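Local coordinates for peptide ABC transporter, peptide-binding protein (Thermus thermophilus, PDB 2D5W), which binds oligopeptides, here a pentapeptide, and probably hands them to an ABC transporter for passage across the membrane, at residues L275-P283 with A343-V351. Residues are numbered along the deposited sequence; the frame is centred on the assembly and turned at random.
Sequences LTFDQGRSP and AFFDGLQPV
Both terminal nitrogens of Arg281 converge on one carboxylate oxygen of Asp346: NH2 reaches OD2 at 2.7 Å and NH1 reaches the same atom at 3.0 Å. OD2 lies almost in the guanidinium plane, and NH1 and NH2 grip it end-on; the carboxylate stands 83° to that plane and OD2 alone accepts, on its anti side. Arg281 NH2 also donates to a water that in turn donates to Phe344 O, at 2.8 Å from each, while Leu348 CD1 lies over one guanidinium face. A leucine in place of Arg281 would probably leave Asp346 without its counter-charge here and the water without its donor.

A second water accepts from Phe277 N and Gln349 NE2, satisfying a backbone N-H in the short, weakly bonded helix 277-280. The Gln349 amide stacks on the Phe277 ring at 25° between planes, and its CG makes a CH-pi contact 3.8 Å from the centroid; its OE1 accepts from Ala551 N. With CG anti to the backbone N (chi1 -166°), the Phe277 ring reaches Leu348, CZ lying 3.5 Å from CB. Thr276 OG1 donates a hydrogen bond to Asp278 OD2 at 2.6 Å.

Phe277 also meets Phe297 of strand 293-308, and Phe345 meets Tyr548. The contact thus joins helix 277-280 to the type I' turn Phe345-Leu348 that follows helix 337-345, beside strand 544-557, with helix 416-431 touching Asp278 and Phe344.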
loop_
_atom_site.group_PDB
_atom_site.type_symbol
_atom_site.label_atom_id
_atom_site.label_comp_id
_atom_site.label_asym_id
_atom_site.label_seq_id
_atom_site.Cartn_x
_atom_site.Cartn_y
_atom_site.Cartn_z
ATOM N N LEU A 275 0.688 -13.286 9.106
ATOM C CA LEU A 275 0.349 -14.631 8.657
ATOM C C LEU A 275 -0.564 -14.608 7.446
ATOM O O LEU A 275 -1.320 -13.659 7.243
ATOM C CB LEU A 275 -0.350 -15.392 9.785
ATOM C CG LEU A 275 0.366 -15.443 11.134
ATOM C CD1 LEU A 275 -0.521 -16.145 12.158
ATOM C CD2 LEU A 275 1.697 -16.163 10.983
ATOM N N THR A 276 -0.504 -15.663 6.645
ATOM C CA THR A 276 -1.364 -15.740 5.479
ATOM C C THR A 276 -2.647 -16.488 5.853
ATOM O O THR A 276 -2.721 -17.133 6.900
ATOM C CB THR A 276 -0.631 -16.395 4.286
ATOM O OG1 THR A 276 -0.092 -17.663 4.673
ATOM C CG2 THR A 276 0.514 -15.497 3.829
ATOM N N PHE A 277 -3.660 -16.377 5.004
ATOM C CA PHE A 277 -4.972 -16.976 5.247
ATOM C C PHE A 277 -4.941 -18.437 5.693
ATOM O O PHE A 277 -5.589 -18.813 6.676
ATOM C CB PHE A 277 -5.819 -16.835 3.983
ATOM C CG PHE A 277 -7.283 -17.108 4.187
ATOM C CD1 PHE A 277 -8.149 -16.088 4.570
ATOM C CD2 PHE A 277 -7.801 -18.378 3.972
ATOM C CE1 PHE A 277 -9.512 -16.333 4.732
ATOM C CE2 PHE A 277 -9.162 -18.632 4.131
ATOM C CZ PHE A 277 -10.019 -17.607 4.511
ATOM N N ASP A 278 -4.198 -19.256 4.960
ATOM C CA ASP A 278 -4.074 -20.676 5.264
ATOM C C ASP A 278 -3.499 -20.913 6.658
ATOM O O ASP A 278 -3.905 -21.838 7.361
ATOM C CB ASP A 278 -3.191 -21.359 4.214
ATOM C CG ASP A 278 -1.838 -20.682 4.053
ATOM O OD1 ASP A 278 -0.805 -21.368 4.209
ATOM O OD2 ASP A 278 -1.807 -19.466 3.765
ATOM N N GLN A 279 -2.555 -20.076 7.068
ATOM C CA GLN A 279 -1.951 -20.243 8.383
ATOM C C GLN A 279 -2.942 -19.919 9.493
ATOM O O GLN A 279 -2.947 -20.566 10.542
ATOM C CB GLN A 279 -0.715 -19.355 8.511
ATOM C CG GLN A 279 0.367 -19.677 7.500
ATOM C CD GLN A 279 1.580 -18.793 7.665
ATOM O OE1 GLN A 279 1.483 -17.567 7.593
ATOM N NE2 GLN A 279 2.730 -19.409 7.895
ATOM N N GLY A 280 -3.791 -18.927 9.248
ATOM C CA GLY A 280 -4.776 -18.530 10.238
ATOM C C GLY A 280 -5.776 -19.623 10.556
ATOM O O GLY A 280 -6.381 -19.620 11.628
ATOM N N ARG A 281 -5.965 -20.559 9.631
ATOM C CA ARG A 281 -6.904 -21.649 9.862
ATOM C C ARG A 281 -6.211 -23.004 9.984
ATOM O O ARG A 281 -6.862 -24.047 9.939
ATOM C CB ARG A 281 -7.966 -21.679 8.752
ATOM C CG ARG A 281 -7.436 -21.833 7.336
ATOM C CD ARG A 281 -8.424 -21.248 6.319
ATOM N NE ARG A 281 -9.716 -21.933 6.303
ATOM C CZ ARG A 281 -9.968 -23.050 5.625
ATOM N NH1 ARG A 281 -11.174 -23.603 5.673
ATOM N NH2 ARG A 281 -9.020 -23.607 4.883
ATOM N N SER A 282 -4.890 -22.987 10.155
ATOM C CA SER A 282 -4.133 -24.227 10.296
ATOM C C SER A 282 -4.421 -24.836 11.666
ATOM O O SER A 282 -4.605 -24.120 12.650
ATOM C CB SER A 282 -2.628 -23.963 10.143
ATOM O OG SER A 282 -2.105 -23.212 11.226
ATOM N N PRO A 283 -4.458 -26.173 11.751
ATOM C CA PRO A 283 -4.733 -26.831 13.031
ATOM C C PRO A 283 -3.744 -26.532 14.154
ATOM O O PRO A 283 -4.137 -26.443 15.318
ATOM C CB PRO A 283 -4.769 -28.315 12.657
ATOM C CG PRO A 283 -3.851 -28.390 11.479
ATOM C CD PRO A 283 -4.230 -27.165 10.687
ATOM N N ALA A 343 -7.345 -25.686 -3.196
ATOM C CA ALA A 343 -6.406 -26.473 -2.405
ATOM C C ALA A 343 -5.785 -25.709 -1.239
ATOM O O ALA A 343 -5.666 -26.237 -0.137
ATOM C CB ALA A 343 -5.303 -27.015 -3.307
ATOM N N PHE A 344 -5.397 -24.463 -1.487
ATOM C CA PHE A 344 -4.742 -23.639 -0.475
ATOM C C PHE A 344 -5.657 -22.975 0.548
ATOM O O PHE A 344 -5.301 -22.873 1.724
ATOM C CB PHE A 344 -3.936 -22.521 -1.152
ATOM C CG PHE A 344 -2.641 -22.968 -1.785
ATOM C CD1 PHE A 344 -2.489 -24.245 -2.315
ATOM C CD2 PHE A 344 -1.580 -22.070 -1.894
ATOM C CE1 PHE A 344 -1.295 -24.620 -2.944
ATOM C CE2 PHE A 344 -0.389 -22.435 -2.520
ATOM C CZ PHE A 344 -0.246 -23.713 -3.045
ATOM N N PHE A 345 -6.825 -22.520 0.106
ATOM C CA PHE A 345 -7.733 -21.787 0.985
ATOM C C PHE A 345 -9.167 -22.302 1.027
ATOM O O PHE A 345 -10.042 -21.618 1.561
ATOM C CB PHE A 345 -7.787 -20.317 0.543
ATOM C CG PHE A 345 -6.442 -19.722 0.201
ATOM C CD1 PHE A 345 -6.200 -19.191 -1.068
ATOM C CD2 PHE A 345 -5.429 -19.657 1.153
ATOM C CE1 PHE A 345 -4.971 -18.602 -1.376
ATOM C CE2 PHE A 345 -4.200 -19.071 0.854
ATOM C CZ PHE A 345 -3.971 -18.544 -0.414
ATOM N N ASP A 346 -9.409 -23.487 0.475
ATOM C CA ASP A 346 -10.760 -24.041 0.418
ATOM C C ASP A 346 -11.692 -23.057 -0.287
ATOM O O ASP A 346 -12.886 -22.983 0.014
ATOM C CB ASP A 346 -11.293 -24.359 1.818
ATOM C CG ASP A 346 -10.676 -25.612 2.404
ATOM O OD1 ASP A 346 -10.542 -26.609 1.662
ATOM O OD2 ASP A 346 -10.335 -25.605 3.605
ATOM N N GLY A 347 -11.122 -22.297 -1.221
ATOM C CA GLY A 347 -11.878 -21.324 -1.992
ATOM C C GLY A 347 -12.358 -20.091 -1.250
ATOM O O GLY A 347 -13.043 -19.248 -1.833
ATOM N N LEU A 348 -11.990 -19.963 0.021
ATOM C CA LEU A 348 -12.434 -18.830 0.825
ATOM C C LEU A 348 -11.841 -17.481 0.407
ATOM O O LEU A 348 -12.373 -16.429 0.759
ATOM C CB LEU A 348 -12.196 -19.129 2.305
ATOM C CG LEU A 348 -13.031 -20.331 2.777
ATOM C CD1 LEU A 348 -12.688 -20.673 4.217
ATOM C CD2 LEU A 348 -14.519 -20.020 2.637
ATOM N N GLN A 349 -10.727 -17.517 -0.320
ATOM C CA GLN A 349 -10.124 -16.307 -0.885
ATOM C C GLN A 349 -10.332 -16.626 -2.359
ATOM O O GLN A 349 -9.634 -17.463 -2.932
ATOM C CB GLN A 349 -8.644 -16.182 -0.516
ATOM C CG GLN A 349 -8.459 -15.714 0.925
ATOM C CD GLN A 349 -7.038 -15.307 1.271
ATOM O OE1 GLN A 349 -6.822 -14.329 1.988
ATOM N NE2 GLN A 349 -6.062 -16.066 0.781
ATOM N N PRO A 350 -11.323 -15.976 -2.987
ATOM C CA PRO A 350 -11.669 -16.190 -4.393
ATOM C C PRO A 350 -10.736 -15.674 -5.464
ATOM O O PRO A 350 -10.062 -14.662 -5.290
ATOM C CB PRO A 350 -13.040 -15.543 -4.498
ATOM C CG PRO A 350 -12.863 -14.329 -3.636
ATOM C CD PRO A 350 -12.141 -14.885 -2.417
ATOM N N VAL A 351 -10.726 -16.381 -6.588
ATOM C CA VAL A 351 -9.931 -15.981 -7.731
ATOM C C VAL A 351 -10.424 -14.596 -8.143
ATOM O O VAL A 351 -11.632 -14.329 -8.139
ATOM C CB VAL A 351 -10.125 -16.964 -8.905
ATOM C CG1 VAL A 351 -9.423 -16.439 -10.147
ATOM C CG2 VAL A 351 -9.580 -18.335 -8.528
HETATM O O HOH W 1 -3.424 -15.346 2.251
HETATM O O HOH W 2 -6.299 -23.110 4.360
#